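Local coordinates for carboxysome assembly protein CcmN (Synechococcus elongatus, PDB 7D6C) that is required for carboxysome formation, bridging the Rubisco-binding protein CcmM through its N-terminal domain and the shell protein CcmK2 through its C-terminal peptide, at residues Ser50-Gly55 with Ala71-Ala76; Ala77-Val82 with Ala91-Ser96. All coordinates share one frame; numbering follows the deposited sequence.

Interaction 1 (Ser50-Gly55 with Ala71-Ala76); sequences SGVCIG and AGALLA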
loop_
_atom_site.group_PDB
_atom_site.type_symbol
_atom_site.label_atom_id
_atom_site.label_comp_id
_atom_site.label_asym_id
_atom_site.label_seq_id
_atom_site.Cartn_x
_atom_site.Cartn_y
_atom_site.Cartn_z
ATOM N N SER F 50 -5.937 -6.919 21.221
ATOM C CA SER F 50 -6.049 -8.369 21.205
ATOM C C SER F 50 -6.838 -8.809 19.985
ATOM O O SER F 50 -7.897 -8.251 19.686
ATOM C CB SER F 50 -6.778 -8.848 22.459
ATOM O OG SER F 50 -6.099 -8.421 23.638
ATOM N N GLY F 51 -6.334 -9.822 19.288
ATOM C CA GLY F 51 -7.085 -10.410 18.197
ATOM C C GLY F 51 -7.017 -9.663 16.888
ATOM O O GLY F 51 -7.674 -10.075 15.927
ATOM N N VAL F 52 -6.241 -8.586 16.824
ATOM C CA VAL F 52 -6.026 -7.842 15.596
ATOM C C VAL F 52 -5.285 -8.653 14.542
ATOM O O VAL F 52 -4.397 -9.460 14.844
ATOM C CB VAL F 52 -5.270 -6.550 15.943
ATOM C CG1 VAL F 52 -4.679 -5.899 14.686
ATOM C CG2 VAL F 52 -6.243 -5.587 16.597
ATOM N N CYS F 53 -5.650 -8.404 13.281
ATOM C CA CYS F 53 -4.953 -8.909 12.106
ATOM C C CYS F 53 -4.573 -7.736 11.227
ATOM O O CYS F 53 -5.405 -6.859 10.976
ATOM C CB CYS F 53 -5.837 -9.851 11.321
ATOM S SG CYS F 53 -6.576 -11.021 12.410
ATOM N N ILE F 54 -3.335 -7.730 10.747
ATOM C CA ILE F 54 -2.859 -6.705 9.830
ATOM C C ILE F 54 -2.396 -7.378 8.556
ATOM O O ILE F 54 -1.466 -8.195 8.578
ATOM C CB ILE F 54 -1.726 -5.878 10.436
ATOM C CG1 ILE F 54 -2.155 -5.359 11.833
ATOM C CG2 ILE F 54 -1.275 -4.801 9.412
ATOM C CD1 ILE F 54 -1.051 -4.747 12.621
ATOM N N GLY F 55 -3.011 -6.991 7.443
ATOM C CA GLY F 55 -2.755 -7.637 6.177
ATOM C C GLY F 55 -1.473 -7.198 5.487
ATOM O O GLY F 55 -0.891 -6.140 5.750
ATOM N N ALA F 71 -9.002 -3.876 19.935
ATOM C CA ALA F 71 -9.116 -5.325 19.810
ATOM C C ALA F 71 -10.100 -5.726 18.726
ATOM O O ALA F 71 -11.162 -5.108 18.563
ATOM C CB ALA F 71 -9.554 -5.940 21.122
ATOM N N GLY F 72 -9.738 -6.787 17.995
ATOM C CA GLY F 72 -10.562 -7.353 16.957
ATOM C C GLY F 72 -10.669 -6.513 15.716
ATOM O O GLY F 72 -11.343 -6.931 14.761
ATOM N N ALA F 73 -10.046 -5.337 15.698
ATOM C CA ALA F 73 -9.959 -4.570 14.464
ATOM C C ALA F 73 -9.120 -5.343 13.474
ATOM O O ALA F 73 -8.219 -6.095 13.853
ATOM C CB ALA F 73 -9.347 -3.190 14.695
ATOM N N LEU F 74 -9.445 -5.169 12.195
ATOM C CA LEU F 74 -8.839 -5.914 11.104
ATOM C C LEU F 74 -8.446 -4.957 9.992
ATOM O O LEU F 74 -9.208 -4.055 9.637
ATOM C CB LEU F 74 -9.811 -6.948 10.555
ATOM C CG LEU F 74 -10.360 -7.911 11.584
ATOM C CD1 LEU F 74 -11.630 -8.501 11.060
ATOM C CD2 LEU F 74 -9.314 -8.973 11.861
ATOM N N LEU F 75 -7.267 -5.168 9.422
ATOM C CA LEU F 75 -6.759 -4.332 8.349
ATOM C C LEU F 75 -6.480 -5.229 7.156
ATOM O O LEU F 75 -5.659 -6.148 7.253
ATOM C CB LEU F 75 -5.481 -3.611 8.783
ATOM C CG LEU F 75 -5.523 -2.279 9.534
ATOM C CD1 LEU F 75 -6.321 -2.384 10.806
ATOM C CD2 LEU F 75 -4.100 -1.908 9.868
ATOM N N ALA F 76 -7.161 -4.971 6.038
ATOM C CA ALA F 76 -6.842 -5.682 4.807
ATOM C C ALA F 76 -5.461 -5.265 4.328
ATOM O O ALA F 76 -4.810 -4.396 4.910
ATOM C CB ALA F 76 -7.886 -5.410 3.730
#

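Interaction 2 (Ala77-Val82 with Ala91-Ser96); sequences AGVLIV and ACLGAS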
loop_
_atom_site.group_PDB
_atom_site.type_symbol
_atom_site.label_atom_id
_atom_site.label_comp_id
_atom_site.label_asym_id
_atom_site.label_seq_id
_atom_site.Cartn_x
_atom_site.Cartn_y
_atom_site.Cartn_z
ATOM N N ALA F 77 -5.012 -5.888 3.244
ATOM C CA ALA F 77 -3.678 -5.612 2.726
ATOM C C ALA F 77 -3.503 -4.134 2.384
ATOM O O ALA F 77 -4.451 -3.444 1.994
ATOM C CB ALA F 77 -3.413 -6.463 1.484
ATOM N N GLY F 78 -2.274 -3.643 2.554
ATOM C CA GLY F 78 -1.918 -2.295 2.129
ATOM C C GLY F 78 -2.649 -1.140 2.796
ATOM O O GLY F 78 -2.692 -0.040 2.240
ATOM N N VAL F 79 -3.235 -1.350 3.972
ATOM C CA VAL F 79 -3.763 -0.228 4.733
ATOM C C VAL F 79 -2.609 0.652 5.208
ATOM O O VAL F 79 -1.533 0.158 5.585
ATOM C CB VAL F 79 -4.607 -0.759 5.901
ATOM C CG1 VAL F 79 -5.100 0.387 6.805
ATOM C CG2 VAL F 79 -5.758 -1.534 5.341
ATOM N N LEU F 80 -2.820 1.969 5.177
ATOM C CA LEU F 80 -1.788 2.938 5.528
ATOM C C LEU F 80 -2.310 3.893 6.596
ATOM O O LEU F 80 -3.296 4.605 6.373
ATOM C CB LEU F 80 -1.348 3.711 4.295
ATOM C CG LEU F 80 -0.485 4.889 4.674
ATOM C CD1 LEU F 80 0.877 4.359 5.018
ATOM C CD2 LEU F 80 -0.428 5.864 3.531
ATOM N N ILE F 81 -1.647 3.926 7.748
ATOM C CA ILE F 81 -2.069 4.780 8.858
ATOM C C ILE F 81 -0.893 5.660 9.275
ATOM O O ILE F 81 0.093 5.167 9.843
ATOM C CB ILE F 81 -2.604 3.970 10.049
ATOM C CG1 ILE F 81 -3.841 3.166 9.630
ATOM C CG2 ILE F 81 -3.020 4.889 11.121
ATOM C CD1 ILE F 81 -4.363 2.207 10.697
ATOM N N VAL F 82 -0.996 6.957 8.988
ATOM C CA VAL F 82 0.031 7.942 9.298
ATOM C C VAL F 82 -0.565 8.964 10.244
ATOM O O VAL F 82 -1.706 9.398 10.039
ATOM C CB VAL F 82 0.546 8.658 8.037
ATOM C CG1 VAL F 82 1.511 9.771 8.434
ATOM C CG2 VAL F 82 1.196 7.679 7.100
ATOM N N ALA F 91 -13.435 -2.943 14.268
ATOM C CA ALA F 91 -13.476 -2.267 12.978
ATOM C C ALA F 91 -12.848 -3.122 11.865
ATOM O O ALA F 91 -12.092 -4.065 12.120
ATOM C CB ALA F 91 -12.765 -0.914 13.077
ATOM N N CYS F 92 -13.175 -2.762 10.612
ATOM C CA CYS F 92 -12.727 -3.461 9.402
ATOM C C CYS F 92 -12.306 -2.439 8.358
ATOM O O CYS F 92 -13.112 -1.585 7.976
ATOM C CB CYS F 92 -13.831 -4.317 8.801
ATOM S SG CYS F 92 -14.526 -5.475 9.885
ATOM N N LEU F 93 -11.078 -2.553 7.853
ATOM C CA LEU F 93 -10.512 -1.561 6.947
ATOM C C LEU F 93 -10.208 -2.225 5.609
ATOM O O LEU F 93 -9.332 -3.096 5.532
ATOM C CB LEU F 93 -9.252 -0.948 7.540
ATOM C CG LEU F 93 -9.327 -0.322 8.929
ATOM C CD1 LEU F 93 -8.076 0.524 9.134
ATOM C CD2 LEU F 93 -10.559 0.504 9.060
ATOM N N GLY F 94 -10.917 -1.798 4.559
ATOM C CA GLY F 94 -10.716 -2.378 3.248
ATOM C C GLY F 94 -9.288 -2.223 2.765
ATOM O O GLY F 94 -8.525 -1.395 3.253
ATOM N N ALA F 95 -8.927 -3.058 1.793
ATOM C CA ALA F 95 -7.626 -2.955 1.143
ATOM C C ALA F 95 -7.323 -1.522 0.720
ATOM O O ALA F 95 -8.181 -0.807 0.190
ATOM C CB ALA F 95 -7.576 -3.879 -0.077
ATOM N N SER F 96 -6.088 -1.104 0.979
ATOM C CA SER F 96 -5.573 0.202 0.566
ATOM C C SER F 96 -6.400 1.367 1.106
ATOM O O SER F 96 -6.474 2.436 0.489
ATOM C CB SER F 96 -5.454 0.270 -0.947
ATOM O OG SER F 96 -4.684 -0.845 -1.363
#

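Interaction 1 (Ser50-Gly55 with Ala71-Ala76)
Gly72 N donates to Ser50 O at 2.9 Å, the first of three backbone hydrogen bonds between these two parallel segments. Further on, Leu75 N gives its hydrogen to Cys53 O (3.0 Å), and Leu75 O in turn accepts from Gly55 N, so Leu75 is gripped on both sides of its CA by the segment Ser50-Gly55. Between the Gly72 and Leu75 N-H bonds, Val52 CA makes a CA-H...O contact with Ala73 O at 3.3 Å. Gly51 and Gly72 turn the backbone with positive phi, a conformation that costs glycine little. Cys53 and Leu74 point to one face of the sheet; Cys53 SG, anti to its own carbonyl carbon (chi1 -48°), lies 3.5 Å from Leu74 CD2, and His61 and Val82 of a second subunit pack against this face. On the other face Ile54 and Leu75 lie side by side, pointing the same way, with Ile54 CG2 4.1 Å from Leu75 CD2. Here the branched and long aliphatic chains suit the interior, and Leu75 also reaches Ile69 of strand 66-69. This in-register stacking of short strands from successive coils belongs to a parallel beta-helix, here of the left-handed, hexapeptide-repeat kind.

Interaction 2 (Ala77-Val82 with Ala91-Ser96)
Val79 and Leu93 meet at about a right angle, CG1 of the valine lying 3.8 Å from CD1 of the leucine. In Val79, CG1 stands anti to the backbone N (chi1 176°), and CG2 takes the place beside that nitrogen. The two branches thereby divide the work: CG1 meets the leucine methyl, while CG2 packs 3.5 Å from the carbonyl oxygen of Gly94. Leu93 points toward the segment Ala77-Val82, with CG anti to its own carbonyl carbon (chi1 -55°), and its CD1 also lies a loose 4.4 Å from CD1 of Ile81. The short valine fits close to the turn, whereas the longer leucine and isoleucine can reach one another from strands 92-93 and 80-82, and both Leu93 and Ile81 also pack on Leu99 of strand 98-100. At the turn the link is polar: Ser96 N donates to Ala77 O at 3.0 Å, in a fairly straight bond with an N-H...O angle of 159°. Ser96 CA adds a CA-H...O contact to Gly78 O, 3.3 Å away. Gly78 turns with positive phi, easy for glycine, and Ser96 turns the same way at the matching corner. Gly78 O also accepts a hydrogen bond from a basic side chain of another protein's chain. Across the two segments, backbone polar groups join the turns and aliphatic methyls pack beside them, so the contact depends on shape and main-chain bonding rather than on charge.

In the fold
Interaction 1 closes before interaction 2 opens, and their centres lie 10 Å apart. Ala76 ends one and Ala77 begins the other, so the chain passes directly from the sheet holding strands 53-54, 74-75 and 92-93 round a corner to strand 80-82 of the neighbouring sheet. Interaction 2 joins the next pair of coils at that corner, its touching parts turned 97° apart. Strand 74-75 pairs with 53-54 on one side and, through probable hydrogen bonds from Leu74 N to Ala91 O and Ala76 N to Leu93 O, with 92-93 on the other. Both contacts touch a second subunit, and interaction 2 another protein's chain. These coils form the N-terminal, CcmM-binding domain; the shell-binding peptide lies outside it.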